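Local atomic coordinates of lysine cyclodeaminase (Streptomyces pristinaespiralis, PDB entry 5YU3), a protein that catalyses the NAD-dependent cyclisation of L-lysine to L-pipecolate with loss of ammonia, and also recognises L-ornithine and L-2,4-diaminobutyrate. Residues Glu2-Gly7 / Val314-Ala319; Glu63-Arg68 / Thr75-Gly80; Thr93-Val98 / Asp113-Thr118. All blocks are in the same frame, centred on the assembly; numbering follows the deposited sequence.

All three contacts reach the same mixed sheet. Contact 1 spans most of the chain, pairing strand 3-6 with helix 305-321. Contacts 2 and 3 follow one another in the sequence between its two segments. The centres of contacts 2 and 3 are about 11 Å apart, and their strands 73-81 and 94-102 are neighbours in the sheet. Lys-77 of contact 2 also meets Thr-118 of contact 3, so the two share the pocket that holds proline next to NAD. Contact 1 lies farther off, its centre about 15 Å from that of contact 3 and 17 Å from that of contact 2. It touches contact 3 through Phe-315. Each contact also touches the second subunit.

Contact 1. Residues Glu2-Gly7 / Val314-Ala319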
loop_
_atom_site.group_PDB
_atom_site.type_symbol
_atom_site.label_atom_id
_atom_site.label_comp_id
_atom_site.label_asym_id
_atom_site.label_seq_id
_atom_site.Cartn_x
_atom_site.Cartn_y
_atom_site.Cartn_z
ATOM N N GLU A 2 -16.248 11.262 -6.864
ATOM C CA GLU A 2 -15.354 10.647 -7.829
ATOM C C GLU A 2 -13.919 10.960 -7.444
ATOM O O GLU A 2 -13.643 11.953 -6.761
ATOM C CB GLU A 2 -15.636 11.128 -9.252
ATOM C CG GLU A 2 -17.014 10.748 -9.780
ATOM C CD GLU A 2 -17.296 11.377 -11.128
ATOM O OE1 GLU A 2 -17.204 12.616 -11.223
ATOM O OE2 GLU A 2 -17.594 10.636 -12.090
ATOM N N THR A 3 -13.011 10.096 -7.883
ATOM C CA THR A 3 -11.599 10.289 -7.610
ATOM C C THR A 3 -11.039 11.361 -8.533
ATOM O O THR A 3 -11.289 11.343 -9.742
ATOM C CB THR A 3 -10.840 8.976 -7.797
ATOM O OG1 THR A 3 -11.316 8.009 -6.856
ATOM C CG2 THR A 3 -9.351 9.174 -7.569
ATOM N N TRP A 4 -10.277 12.288 -7.963
ATOM C CA TRP A 4 -9.569 13.294 -8.748
ATOM C C TRP A 4 -8.272 12.669 -9.245
ATOM O O TRP A 4 -7.387 12.354 -8.444
ATOM C CB TRP A 4 -9.305 14.514 -7.875
ATOM C CG TRP A 4 -8.680 15.700 -8.547
ATOM C CD1 TRP A 4 -8.636 15.975 -9.885
ATOM C CD2 TRP A 4 -8.019 16.782 -7.886
ATOM N NE1 TRP A 4 -7.978 17.174 -10.094
ATOM C CE2 TRP A 4 -7.583 17.679 -8.883
ATOM C CE3 TRP A 4 -7.734 17.068 -6.545
ATOM C CZ2 TRP A 4 -6.897 18.851 -8.580
ATOM C CZ3 TRP A 4 -7.042 18.233 -6.245
ATOM C CH2 TRP A 4 -6.636 19.112 -7.262
ATOM N N VAL A 5 -8.162 12.451 -10.552
ATOM C CA VAL A 5 -6.968 11.853 -11.145
ATOM C C VAL A 5 -6.197 12.953 -11.853
ATOM O O VAL A 5 -6.737 13.628 -12.736
ATOM C CB VAL A 5 -7.305 10.715 -12.120
ATOM C CG1 VAL A 5 -6.037 10.185 -12.765
ATOM C CG2 VAL A 5 -8.030 9.586 -11.396
ATOM N N LEU A 6 -4.933 13.124 -11.482
ATOM C CA LEU A 6 -4.019 13.980 -12.229
ATOM C C LEU A 6 -3.259 13.106 -13.221
ATOM O O LEU A 6 -2.393 12.325 -12.825
ATOM C CB LEU A 6 -3.063 14.700 -11.284
ATOM C CG LEU A 6 -3.663 15.684 -10.284
ATOM C CD1 LEU A 6 -2.545 16.438 -9.577
ATOM C CD2 LEU A 6 -4.616 16.652 -10.983
ATOM N N GLY A 7 -3.578 13.226 -14.508
ATOM C CA GLY A 7 -2.807 12.511 -15.503
ATOM C C GLY A 7 -1.383 13.033 -15.591
ATOM O O GLY A 7 -1.058 14.119 -15.101
ATOM N N VAL A 314 1.509 20.249 -2.552
ATOM C CA VAL A 314 1.934 21.348 -3.414
ATOM C C VAL A 314 1.358 21.181 -4.817
ATOM O O VAL A 314 0.876 22.147 -5.426
ATOM C CB VAL A 314 3.470 21.445 -3.444
ATOM C CG1 VAL A 314 3.905 22.436 -4.523
ATOM C CG2 VAL A 314 3.988 21.863 -2.074
ATOM N N PHE A 315 1.396 19.957 -5.348
ATOM C CA PHE A 315 0.814 19.694 -6.660
ATOM C C PHE A 315 -0.700 19.891 -6.656
ATOM O O PHE A 315 -1.259 20.455 -7.601
ATOM C CB PHE A 315 1.151 18.273 -7.114
ATOM C CG PHE A 315 2.475 18.164 -7.808
ATOM C CD1 PHE A 315 2.583 18.437 -9.162
ATOM C CD2 PHE A 315 3.616 17.822 -7.103
ATOM C CE1 PHE A 315 3.810 18.340 -9.808
ATOM C CE2 PHE A 315 4.848 17.730 -7.742
ATOM C CZ PHE A 315 4.941 17.993 -9.099
ATOM N N LEU A 316 -1.390 19.402 -5.623
ATOM C CA LEU A 316 -2.848 19.522 -5.613
ATOM C C LEU A 316 -3.289 20.972 -5.478
ATOM O O LEU A 316 -4.322 21.358 -6.038
ATOM C CB LEU A 316 -3.445 18.687 -4.481
ATOM C CG LEU A 316 -3.269 17.177 -4.612
ATOM C CD1 LEU A 316 -4.038 16.465 -3.508
ATOM C CD2 LEU A 316 -3.694 16.685 -5.994
ATOM N N GLU A 317 -2.537 21.786 -4.729
ATOM C CA GLU A 317 -2.852 23.209 -4.641
ATOM C C GLU A 317 -2.763 23.870 -6.011
ATOM O O GLU A 317 -3.662 24.621 -6.413
ATOM C CB GLU A 317 -1.914 23.896 -3.648
ATOM C CG GLU A 317 -2.220 23.574 -2.190
ATOM C CD GLU A 317 -1.193 24.151 -1.237
ATOM O OE1 GLU A 317 -0.306 24.885 -1.705
ATOM O OE2 GLU A 317 -1.271 23.855 -0.026
ATOM N N ALA A 318 -1.677 23.602 -6.742
ATOM C CA ALA A 318 -1.522 24.180 -8.075
ATOM C C ALA A 318 -2.565 23.630 -9.040
ATOM O O ALA A 318 -3.118 24.378 -9.856
ATOM C CB ALA A 318 -0.108 23.926 -8.602
ATOM N N ALA A 319 -2.846 22.323 -8.966
ATOM C CA ALA A 319 -3.834 21.725 -9.859
ATOM C C ALA A 319 -5.241 22.232 -9.560
ATOM O O ALA A 319 -6.032 22.463 -10.484
ATOM C CB ALA A 319 -3.781 20.199 -9.752
#
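Trp-4 is the first residue of Glu2-Gly7 to reach Val314-Ala319. Its CG lies anti to the backbone N (chi1 -175°), which sends the indole out from the strand to the helix. The six-membered ring does the touching. Leu-316 CD2 sits over one face of it, 4.2 Å from the ring centroid, in a CH-pi contact. Leu-316 CD2 is closest to Trp-4 CZ3, at 3.7 Å. The leucine and the indole lie alongside each other and point opposite ways. Farther round the ring, Trp-4 CZ2 meets Ala-319 CB at 3.6 Å, in an oblique approach. Trp-4 CH2 comes within 3.4 Å of Leu-316 O. The indole N-H is used outside the contact: NE1 is hydrogen-bonded to Leu-324 O, past the end of the helix.

The next contact comes at Leu-6. CD1 of Leu-6 packs on Leu-316 CD2 at 3.8 Å, and CD2 of Leu-6 on Ala-319 CB, also at 3.8 Å. Leu-316 CD2 therefore touches both Trp-4 and Leu-6. The small Ala-319 lets the indole come close to the helix backbone; Leu-6 meets only its CB. The contact is apolar packing.

Strand 3-6 and helix 314-319 run almost at right angles (96°), with their axes 10.9 Å apart. The strand lies between strands 108-113 and 326-328, with backbone bonds to both. Helix 305-321 covers the sheet here. Its Phe-315 fits against Val-11 and Val-14 of helix 8-18, Leu-23 of helix 20-39 and Met-112 of strand 108-113.

Contact 2. Residues Glu63-Arg68 / Thr75-Gly80; sequences EWMPHR and TLKTVG. With PRO (proline), chain G.
Met-65 and Lys-77 face each other as a hydrogen-bonded pair of an antiparallel hairpin, and their side chains leave the sheet on the same side as Glu-63 and Val-79. These four side chains meet a bound proline. Met-65 bends at chi3 (53°), which carries CE to 3.5 Å from the proline OXT. Its SD lies against Lys-77 CE and Val-79 CG1, at 3.9 Å from each. Lys-77 also bends at chi3, and its NZ gives a 2.6 Å hydrogen bond to the proline O. Val-79 CG1 lies 3.9 Å from the proline CB. Glu-63 OE1 comes to 3.4 Å from the proline CG, while OE2 pairs with Arg-49. A serine at Met-65 would probably leave a gap beside the ligand carboxylate and let the Lys-77 chain shift. On the opposite face Leu-76 CD1 packs on Pro-66 CB at 3.7 Å. There Trp-64 meets Trp-64 of the second subunit.

Six backbone bonds fix the pairing from Glu-63 to His-67. Lys-77 NZ is salt-bridged to Asp-308 and hydrogen-bonded to Thr-118 OG1, and Arg-121 also binds the ligand. Lys-77 meets the carboxylate, while Val-79 and Glu-63 OE1 lie along the ring, consistent with amino-acid recognition.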
loop_
_atom_site.group_PDB
_atom_site.type_symbol
_atom_site.label_atom_id
_atom_site.label_comp_id
_atom_site.label_asym_id
_atom_site.label_seq_id
_atom_site.Cartn_x
_atom_site.Cartn_y
_atom_site.Cartn_z
ATOM N N GLU A 63 7.690 -0.966 -2.923
ATOM C CA GLU A 63 7.378 -0.565 -1.559
ATOM C C GLU A 63 6.070 0.206 -1.475
ATOM O O GLU A 63 5.620 0.838 -2.435
ATOM C CB GLU A 63 8.511 0.283 -0.964
ATOM C CG GLU A 63 9.818 -0.487 -0.848
ATOM C CD GLU A 63 10.987 0.383 -0.419
ATOM O OE1 GLU A 63 11.232 1.425 -1.056
ATOM O OE2 GLU A 63 11.661 0.029 0.565
ATOM N N TRP A 64 5.483 0.162 -0.276
ATOM C CA TRP A 64 4.317 0.948 0.088
ATOM C C TRP A 64 4.689 1.849 1.257
ATOM O O TRP A 64 5.356 1.414 2.203
ATOM C CB TRP A 64 3.120 0.044 0.445
ATOM C CG TRP A 64 3.460 -1.094 1.376
ATOM C CD1 TRP A 64 3.410 -1.074 2.743
ATOM C CD2 TRP A 64 3.905 -2.405 1.010
ATOM N NE1 TRP A 64 3.794 -2.295 3.250
ATOM C CE2 TRP A 64 4.092 -3.132 2.209
ATOM C CE3 TRP A 64 4.154 -3.043 -0.214
ATOM C CZ2 TRP A 64 4.534 -4.460 2.223
ATOM C CZ3 TRP A 64 4.582 -4.378 -0.193
ATOM C CH2 TRP A 64 4.768 -5.060 1.017
ATOM N N MET A 65 4.277 3.114 1.176
ATOM C CA MET A 65 4.680 4.158 2.118
ATOM C C MET A 65 3.453 4.961 2.535
ATOM O O MET A 65 3.058 5.920 1.853
ATOM C CB MET A 65 5.748 5.065 1.498
ATOM C CG MET A 65 6.929 4.290 0.937
ATOM S SD MET A 65 8.149 5.275 0.040
ATOM C CE MET A 65 8.533 6.566 1.228
ATOM N N PRO A 66 2.827 4.608 3.660
ATOM C CA PRO A 66 1.674 5.363 4.153
ATOM C C PRO A 66 2.037 6.492 5.103
ATOM O O PRO A 66 3.016 6.433 5.852
ATOM C CB PRO A 66 0.863 4.286 4.887
ATOM C CG PRO A 66 2.037 3.302 5.378
ATOM C CD PRO A 66 2.947 3.309 4.436
ATOM N N HIS A 67 1.221 7.546 5.061
ATOM C CA HIS A 67 1.282 8.600 6.065
ATOM C C HIS A 67 -0.119 9.123 6.346
ATOM O O HIS A 67 -0.835 9.519 5.421
ATOM C CB HIS A 67 2.174 9.771 5.644
ATOM C CG HIS A 67 2.271 10.832 6.697
ATOM N ND1 HIS A 67 3.188 10.772 7.723
ATOM C CD2 HIS A 67 1.534 11.948 6.914
ATOM C CE1 HIS A 67 3.026 11.813 8.517
ATOM N NE2 HIS A 67 2.024 12.540 8.053
ATOM N N ARG A 68 -0.487 9.174 7.622
ATOM C CA ARG A 68 -1.829 9.572 8.019
ATOM C C ARG A 68 -1.799 10.938 8.690
ATOM O O ARG A 68 -0.971 11.189 9.574
ATOM C CB ARG A 68 -2.454 8.533 8.958
ATOM C CG ARG A 68 -3.826 8.961 9.501
ATOM C CD ARG A 68 -4.601 7.790 10.115
ATOM N NE ARG A 68 -5.883 8.247 10.652
ATOM C CZ ARG A 68 -6.130 8.442 11.947
ATOM N NH1 ARG A 68 -5.187 8.203 12.858
ATOM N NH2 ARG A 68 -7.322 8.882 12.332
ATOM N N THR A 75 -2.154 9.446 2.988
ATOM C CA THR A 75 -1.390 9.385 1.751
ATOM C C THR A 75 -0.745 8.016 1.643
ATOM O O THR A 75 -0.234 7.492 2.633
ATOM C CB THR A 75 -0.306 10.474 1.722
ATOM O OG1 THR A 75 -0.934 11.757 1.771
ATOM C CG2 THR A 75 0.539 10.368 0.454
ATOM N N LEU A 76 -0.777 7.423 0.451
ATOM C CA LEU A 76 -0.025 6.197 0.201
ATOM C C LEU A 76 0.783 6.353 -1.076
ATOM O O LEU A 76 0.211 6.549 -2.153
ATOM C CB LEU A 76 -0.949 4.974 0.095
ATOM C CG LEU A 76 -0.212 3.621 0.027
ATOM C CD1 LEU A 76 0.339 3.202 1.392
ATOM C CD2 LEU A 76 -1.089 2.517 -0.546
ATOM N N LYS A 77 2.105 6.231 -0.978
ATOM C CA LYS A 77 2.911 6.121 -2.181
ATOM C C LYS A 77 3.287 4.667 -2.410
ATOM O O LYS A 77 3.716 3.966 -1.482
ATOM C CB LYS A 77 4.169 6.994 -2.141
ATOM C CG LYS A 77 4.949 6.862 -3.463
ATOM C CD LYS A 77 6.021 7.937 -3.652
ATOM C CE LYS A 77 7.358 7.481 -3.082
ATOM N NZ LYS A 77 8.363 8.574 -3.123
ATOM N N THR A 78 3.085 4.213 -3.642
ATOM C CA THR A 78 3.518 2.905 -4.099
ATOM C C THR A 78 4.616 3.148 -5.118
ATOM O O THR A 78 4.425 3.926 -6.061
ATOM C CB THR A 78 2.361 2.122 -4.725
ATOM O OG1 THR A 78 1.627 2.989 -5.602
ATOM C CG2 THR A 78 1.418 1.602 -3.647
ATOM N N VAL A 79 5.768 2.523 -4.921
ATOM C CA VAL A 79 6.926 2.899 -5.723
ATOM C C VAL A 79 7.852 1.703 -5.875
ATOM O O VAL A 79 8.150 0.996 -4.905
ATOM C CB VAL A 79 7.650 4.112 -5.103
ATOM C CG1 VAL A 79 7.999 3.844 -3.628
ATOM C CG2 VAL A 79 8.890 4.458 -5.915
ATOM N N GLY A 80 8.304 1.473 -7.104
ATOM C CA GLY A 80 9.275 0.434 -7.381
ATOM C C GLY A 80 10.673 0.998 -7.572
ATOM O O GLY A 80 10.851 2.117 -8.050
HETATM N N PRO G . 13.227 5.008 -1.458
HETATM C CA PRO G . 12.317 5.651 -2.546
HETATM C C PRO G . 11.283 6.609 -1.891
HETATM O O PRO G . 10.327 6.887 -2.636
HETATM C CB PRO G . 11.786 4.637 -3.118
HETATM C CG PRO G . 12.975 3.544 -3.114
HETATM C CD PRO G . 13.872 3.967 -2.281
HETATM O OXT PRO G . 11.405 7.115 -0.718
HETATM O O HOH W 1 -1.381 12.294 4.413
#

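Contact 3. Residues Thr93-Val98 / Asp113-Thr118. With NAD (nicotinamide-adenine-dinucleotide), chain F.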
loop_
_atom_site.group_PDB
_atom_site.type_symbol
_atom_site.label_atom_id
_atom_site.label_comp_id
_atom_site.label_asym_id
_atom_site.label_seq_id
_atom_site.Cartn_x
_atom_site.Cartn_y
_atom_site.Cartn_z
ATOM N N THR A 93 14.217 3.942 -13.294
ATOM C CA THR A 93 14.425 3.001 -12.199
ATOM C C THR A 93 13.360 3.161 -11.117
ATOM O O THR A 93 12.834 2.162 -10.607
ATOM C CB THR A 93 15.822 3.206 -11.612
ATOM O OG1 THR A 93 16.791 2.732 -12.551
ATOM C CG2 THR A 93 15.989 2.454 -10.280
ATOM N N ILE A 94 13.051 4.404 -10.749
ATOM C CA ILE A 94 12.037 4.717 -9.745
ATOM C C ILE A 94 10.727 4.982 -10.482
ATOM O O ILE A 94 10.605 5.957 -11.233
ATOM C CB ILE A 94 12.446 5.916 -8.878
ATOM C CG1 ILE A 94 13.716 5.594 -8.065
ATOM C CG2 ILE A 94 11.291 6.344 -7.956
ATOM C CD1 ILE A 94 13.559 4.419 -7.097
ATOM N N LEU A 95 9.741 4.118 -10.255
ATOM C CA LEU A 95 8.445 4.200 -10.916
ATOM C C LEU A 95 7.378 4.069 -9.841
ATOM O O LEU A 95 7.320 3.045 -9.156
ATOM C CB LEU A 95 8.326 3.080 -11.962
ATOM C CG LEU A 95 7.371 3.139 -13.149
ATOM C CD1 LEU A 95 7.373 4.533 -13.770
ATOM C CD2 LEU A 95 7.777 2.065 -14.162
ATOM N N GLY A 96 6.541 5.094 -9.684
ATOM C CA GLY A 96 5.559 5.045 -8.616
ATOM C C GLY A 96 4.394 5.990 -8.829
ATOM O O GLY A 96 4.348 6.756 -9.795
ATOM N N THR A 97 3.453 5.925 -7.887
ATOM C CA THR A 97 2.237 6.731 -7.890
ATOM C C THR A 97 1.892 7.086 -6.448
ATOM O O THR A 97 2.304 6.402 -5.511
ATOM C CB THR A 97 1.076 5.976 -8.563
ATOM O OG1 THR A 97 1.143 4.597 -8.203
ATOM C CG2 THR A 97 1.167 6.075 -10.089
ATOM N N VAL A 98 1.137 8.170 -6.263
ATOM C CA VAL A 98 0.782 8.647 -4.931
ATOM C C VAL A 98 -0.728 8.817 -4.875
ATOM O O VAL A 98 -1.308 9.497 -5.729
ATOM C CB VAL A 98 1.476 9.975 -4.566
ATOM C CG1 VAL A 98 1.417 10.204 -3.053
ATOM C CG2 VAL A 98 2.932 9.990 -5.050
ATOM N N ASP A 113 0.830 10.844 -10.539
ATOM C CA ASP A 113 2.182 10.341 -10.778
ATOM C C ASP A 113 3.059 10.514 -9.545
ATOM O O ASP A 113 2.965 11.517 -8.828
ATOM C CB ASP A 113 2.824 11.101 -11.943
ATOM C CG ASP A 113 4.314 10.834 -12.058
ATOM O OD1 ASP A 113 4.674 9.664 -12.295
ATOM O OD2 ASP A 113 5.119 11.786 -11.924
ATOM N N GLY A 114 3.957 9.548 -9.332
ATOM C CA GLY A 114 4.955 9.656 -8.282
ATOM C C GLY A 114 6.386 9.797 -8.774
ATOM O O GLY A 114 7.291 10.015 -7.963
ATOM N N VAL A 115 6.617 9.692 -10.088
ATOM C CA VAL A 115 7.987 9.751 -10.617
ATOM C C VAL A 115 8.585 11.144 -10.423
ATOM O O VAL A 115 9.649 11.304 -9.804
ATOM C CB VAL A 115 8.020 9.338 -12.099
ATOM C CG1 VAL A 115 9.427 9.555 -12.676
ATOM C CG2 VAL A 115 7.603 7.886 -12.270
ATOM N N LEU A 116 7.930 12.173 -10.981
ATOM C CA LEU A 116 8.441 13.536 -10.829
ATOM C C LEU A 116 8.430 13.968 -9.365
ATOM O O LEU A 116 9.421 14.503 -8.860
ATOM C CB LEU A 116 7.629 14.517 -11.682
ATOM C CG LEU A 116 8.031 15.992 -11.555
ATOM C CD1 LEU A 116 9.485 16.193 -11.957
ATOM C CD2 LEU A 116 7.090 16.891 -12.389
ATOM N N LEU A 117 7.302 13.759 -8.679
ATOM C CA LEU A 117 7.177 14.121 -7.269
ATOM C C LEU A 117 8.301 13.518 -6.422
ATOM O O LEU A 117 8.849 14.196 -5.543
ATOM C CB LEU A 117 5.799 13.674 -6.752
ATOM C CG LEU A 117 5.390 13.879 -5.293
ATOM C CD1 LEU A 117 3.868 13.980 -5.182
ATOM C CD2 LEU A 117 5.884 12.738 -4.397
ATOM N N THR A 118 8.630 12.244 -6.645
ATOM C CA THR A 118 9.688 11.607 -5.853
ATOM C C THR A 118 11.021 12.310 -6.089
ATOM O O THR A 118 11.748 12.640 -5.142
ATOM C CB THR A 118 9.805 10.110 -6.188
ATOM O OG1 THR A 118 8.618 9.418 -5.761
ATOM C CG2 THR A 118 11.021 9.473 -5.472
HETATM P PA NAD F . 18.952 5.613 -11.684
HETATM O O1A NAD F . 18.958 4.199 -12.175
HETATM O O2A NAD F . 18.298 6.699 -12.515
HETATM O O5B NAD F . 20.479 6.081 -11.487
HETATM C C5B NAD F . 21.363 5.309 -10.665
HETATM C C4B NAD F . 22.754 5.472 -11.261
HETATM O O4B NAD F . 23.713 4.871 -10.387
HETATM C C3B NAD F . 22.886 4.743 -12.601
HETATM O O3B NAD F . 23.248 5.678 -13.641
HETATM C C2B NAD F . 23.992 3.728 -12.359
HETATM O O2B NAD F . 24.847 3.524 -13.480
HETATM C C1B NAD F . 24.753 4.370 -11.220
HETATM N N9A NAD F . 25.611 3.479 -10.411
HETATM C C8A NAD F . 25.391 2.193 -10.052
HETATM N N7A NAD F . 26.425 1.734 -9.276
HETATM C C5A NAD F . 27.306 2.754 -9.142
HETATM C C6A NAD F . 28.602 2.978 -8.474
HETATM N N6A NAD F . 29.192 1.996 -7.753
HETATM N N1A NAD F . 29.162 4.204 -8.585
HETATM C C2A NAD F . 28.611 5.211 -9.289
HETATM N N3A NAD F . 27.441 5.076 -9.936
HETATM C C4A NAD F . 26.762 3.897 -9.891
HETATM O O3 NAD F . 18.280 5.596 -10.204
HETATM P PN NAD F . 17.862 6.857 -9.313
HETATM O O1N NAD F . 18.857 7.969 -9.554
HETATM O O2N NAD F . 16.382 7.102 -9.517
HETATM O O5D NAD F . 18.026 6.281 -7.816
HETATM C C5D NAD F . 19.326 6.115 -7.247
HETATM C C4D NAD F . 19.175 5.646 -5.800
HETATM O O4D NAD F . 18.416 6.599 -5.056
HETATM C C3D NAD F . 18.411 4.337 -5.702
HETATM O O3D NAD F . 18.981 3.549 -4.634
HETATM C C2D NAD F . 17.026 4.775 -5.280
HETATM O O2D NAD F . 16.269 3.729 -4.657
HETATM C C1D NAD F . 17.389 5.907 -4.342
HETATM N N1N NAD F . 16.305 6.829 -4.030
HETATM C C2N NAD F . 16.294 7.389 -2.812
HETATM C C3N NAD F . 15.292 8.273 -2.440
HETATM C C7N NAD F . 15.337 8.882 -1.078
HETATM O O7N NAD F . 14.370 9.470 -0.640
HETATM N N7N NAD F . 16.484 8.798 -0.381
HETATM C C4N NAD F . 14.297 8.621 -3.359
HETATM C C5N NAD F . 14.354 8.044 -4.626
HETATM C C6N NAD F . 15.378 7.152 -4.950
#
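The carbonyl oxygen of Gly-114, a residue packed tightly against Gly-96, is gripped twice by Thr-118. Thr-118 OG1 donates to Gly-114 O at 2.6 Å, and Thr-118 N to the same oxygen at 2.9 Å. They arrive from opposite faces of the carbonyl plane. Thr-118 OG1 is anti to its carbonyl carbon (chi1 -67°), which turns it back along the first turn of the helix.

Asp-113 caps this helix start. Its OD1 accepts from Val-115 N at 2.9 Å, from above the carboxylate plane. Its OD2 accepts from Leu-116 N on the syn side. OD1 has a further partner, the backbone N of His-332 of the second subunit.

One hydrogen bond joins the segments: Gly-114 N to Gly-96 O, 2.9 Å. The donor stands 45° above the carbonyl plane, not on a lone pair, and the N-H...O angle is only 140°. A CB on Gly-114 would run into the backbone of Gly-96 and Thr-97, so the lack of a side chain lets the turn sit against the strand. Gly-96 N is buried here without a partner.

Apolar groups fill in around this. Val-98 CG2 lies 3.8 Å from Gly-114 CA and also touches Leu-117. Leu-95 CD1 meets Val-115 CG2 at 3.7 Å. Ile-94 CG2 meets Thr-118 CG2, the two side chains nearly perpendicular.

Both segments then reach the cofactor. Thr-93 OG1 donates to the NAD O1A at 2.6 Å, Ile-94 CG1 packs by the phosphate oxygen O2N, and Thr-118 CG2 lies 3.7 Å from the nicotinamide C5N. Thr-118 also touches the bound proline. The capped turn therefore places Thr-118 beside the nicotinamide, the ligand and Lys-77, consistent with a part in holding the ligand next to the redox ring.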